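Local atomic coordinates of DNA polymerase III, gamma subunit-related protein (Thermotoga maritima, PDB entry 2GNO), a protein that is related to the gamma subunit of DNA polymerase III, a clamp-loader component, and may bind DNA. Residues A[212-217]-A[246-251]. Residues are numbered along the deposited sequence; the frame is centred on the assembly and turned at random.
Sequences ELLERF and QRLTRI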
loop_
_atom_site.group_PDB
_atom_site.type_symbol
_atom_site.label_atom_id
_atom_site.label_comp_id
_atom_site.label_asym_id
_atom_site.label_seq_id
_atom_site.Cartn_x
_atom_site.Cartn_y
_atom_site.Cartn_z
ATOM N N GLU A 212 -13.638 7.804 9.830
ATOM C CA GLU A 212 -14.467 8.905 10.285
ATOM C C GLU A 212 -15.598 9.249 9.322
ATOM O O GLU A 212 -16.711 9.520 9.765
ATOM C CB GLU A 212 -13.598 10.135 10.529
ATOM C CG GLU A 212 -14.322 11.398 10.964
ATOM C CD GLU A 212 -15.112 11.227 12.223
ATOM O OE1 GLU A 212 -14.704 10.462 13.125
ATOM O OE2 GLU A 212 -16.134 11.916 12.329
ATOM N N LEU A 213 -15.324 9.259 8.023
ATOM C CA LEU A 213 -16.372 9.559 7.060
ATOM C C LEU A 213 -17.458 8.458 7.116
ATOM O O LEU A 213 -18.646 8.763 7.007
ATOM C CB LEU A 213 -15.809 9.670 5.643
ATOM C CG LEU A 213 -16.833 10.098 4.575
ATOM C CD1 LEU A 213 -17.388 11.483 4.857
ATOM C CD2 LEU A 213 -16.302 10.006 3.178
ATOM N N LEU A 214 -17.051 7.196 7.266
ATOM C CA LEU A 214 -18.014 6.096 7.351
ATOM C C LEU A 214 -18.893 6.203 8.566
ATOM O O LEU A 214 -20.092 5.882 8.484
ATOM C CB LEU A 214 -17.342 4.741 7.360
ATOM C CG LEU A 214 -16.728 4.337 6.037
ATOM C CD1 LEU A 214 -15.847 3.119 6.208
ATOM C CD2 LEU A 214 -17.812 4.095 4.977
ATOM N N GLU A 215 -18.292 6.613 9.684
ATOM C CA GLU A 215 -19.008 6.794 10.931
ATOM C C GLU A 215 -20.038 7.904 10.774
ATOM O O GLU A 215 -21.110 7.805 11.343
ATOM C CB GLU A 215 -18.038 7.071 12.107
ATOM C CG GLU A 215 -18.677 7.121 13.510
ATOM C CD GLU A 215 -19.270 5.799 13.980
ATOM O OE1 GLU A 215 -19.117 4.758 13.315
ATOM O OE2 GLU A 215 -19.904 5.801 15.041
ATOM N N ARG A 216 -19.729 8.948 9.999
ATOM C CA ARG A 216 -20.694 10.024 9.758
ATOM C C ARG A 216 -21.850 9.526 8.946
ATOM O O ARG A 216 -22.973 9.924 9.215
ATOM C CB ARG A 216 -20.067 11.219 9.087
ATOM C CG ARG A 216 -19.110 11.872 9.998
ATOM C CD ARG A 216 -18.501 13.076 9.444
ATOM N NE ARG A 216 -17.527 13.573 10.405
ATOM C CZ ARG A 216 -16.883 14.727 10.314
ATOM N NH1 ARG A 216 -17.150 15.601 9.346
ATOM N NH2 ARG A 216 -16.012 15.027 11.271
ATOM N N PHE A 217 -21.587 8.697 7.936
ATOM C CA PHE A 217 -22.669 8.127 7.161
ATOM C C PHE A 217 -23.458 7.157 8.006
ATOM O O PHE A 217 -24.641 7.043 7.809
ATOM C CB PHE A 217 -22.221 7.477 5.848
ATOM C CG PHE A 217 -21.950 8.468 4.762
ATOM C CD1 PHE A 217 -23.009 9.077 4.103
ATOM C CD2 PHE A 217 -20.680 8.746 4.356
ATOM C CE1 PHE A 217 -22.802 9.973 3.108
ATOM C CE2 PHE A 217 -20.462 9.656 3.321
ATOM C CZ PHE A 217 -21.524 10.257 2.701
ATOM N N GLN A 246 -13.277 2.048 -3.525
ATOM C CA GLN A 246 -12.379 0.928 -3.219
ATOM C C GLN A 246 -11.942 0.934 -1.758
ATOM O O GLN A 246 -12.068 -0.070 -1.074
ATOM C CB GLN A 246 -11.159 0.928 -4.164
ATOM C CG GLN A 246 -11.494 0.660 -5.629
ATOM C CD GLN A 246 -12.111 -0.712 -5.850
ATOM O OE1 GLN A 246 -11.952 -1.613 -5.027
ATOM N NE2 GLN A 246 -12.807 -0.881 -6.970
ATOM N N ARG A 247 -11.489 2.079 -1.277
ATOM C CA ARG A 247 -11.048 2.179 0.107
ATOM C C ARG A 247 -12.148 1.934 1.103
ATOM O O ARG A 247 -11.929 1.221 2.068
ATOM C CB ARG A 247 -10.459 3.536 0.407
ATOM C CG ARG A 247 -9.248 3.775 -0.356
ATOM C CD ARG A 247 -8.654 5.081 -0.044
ATOM N NE ARG A 247 -8.135 5.098 1.313
ATOM C CZ ARG A 247 -7.305 6.019 1.781
ATOM N NH1 ARG A 247 -6.854 7.004 1.015
ATOM N NH2 ARG A 247 -6.885 5.915 3.021
ATOM N N LEU A 248 -13.321 2.530 0.877
ATOM C CA LEU A 248 -14.432 2.341 1.799
ATOM C C LEU A 248 -14.926 0.889 1.777
ATOM O O LEU A 248 -15.220 0.336 2.835
ATOM C CB LEU A 248 -15.570 3.326 1.508
ATOM C CG LEU A 248 -15.263 4.819 1.686
ATOM C CD1 LEU A 248 -16.536 5.615 1.480
ATOM C CD2 LEU A 248 -14.685 5.131 3.055
ATOM N N THR A 249 -15.004 0.287 0.588
ATOM C CA THR A 249 -15.435 -1.106 0.440
ATOM C C THR A 249 -14.553 -2.009 1.279
ATOM O O THR A 249 -15.070 -2.878 1.987
ATOM C CB THR A 249 -15.435 -1.524 -1.036
ATOM O OG1 THR A 249 -16.395 -0.733 -1.726
ATOM C CG2 THR A 249 -15.809 -2.994 -1.203
ATOM N N ARG A 250 -13.229 -1.778 1.232
ATOM C CA ARG A 250 -12.270 -2.553 2.047
ATOM C C ARG A 250 -12.512 -2.369 3.543
ATOM O O ARG A 250 -12.542 -3.358 4.278
ATOM C CB ARG A 250 -10.809 -2.269 1.661
ATOM C CG ARG A 250 -10.486 -2.789 0.284
ATOM C CD ARG A 250 -9.046 -2.574 -0.138
ATOM N NE ARG A 250 -8.824 -3.060 -1.498
ATOM C CZ ARG A 250 -8.469 -4.307 -1.803
ATOM N N ILE A 251 -12.734 -1.132 3.984
ATOM C CA ILE A 251 -13.007 -0.858 5.404
ATOM C C ILE A 251 -14.341 -1.480 5.833
ATOM O O ILE A 251 -14.400 -2.140 6.862
ATOM C CB ILE A 251 -12.952 0.661 5.723
ATOM C CG1 ILE A 251 -11.524 1.170 5.544
ATOM C CG2 ILE A 251 -13.419 0.932 7.176
ATOM C CD1 ILE A 251 -11.385 2.662 5.600
#
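L214 and L248 each hold CG anti to the carbonyl carbon, beside the backbone N (chi1 -71° and -63°). Both side chains leave the backbone toward the facing helix, and this torsion lets their branched ends meet. They run antiparallel and overlap near their ends. CD2 of L248 comes alongside the branch of L214, 3.7 Å from its CG, and the CD2 methyls of L214 and L248 lie 3.8 Å apart. I251 adds its CG2 methyl, which stands anti to the backbone N and meets CD1 of L214 at 3.4 Å, tighter than usual for two carbons. L214 thus sits between two residues one helical turn apart, one methyl against each. The contact is wholly apolar. Shortening L214 to an alanine would remove CG and both methyls, and is likely to leave CD2 of L248 and CG2 of I251 without their partner. Within 212-217, R216 NE makes a salt bridge with E212 OE2 (2.9 Å), using its anti lone pair; both residues line the 2-ethoxyethanol pocket. The contact joins helices 203-219 and 239-254 of the all-helical C-terminal region. C210 touches L248 and I251, Y207 touches I251, and L291 and H294 of helix 283-298 touch L214.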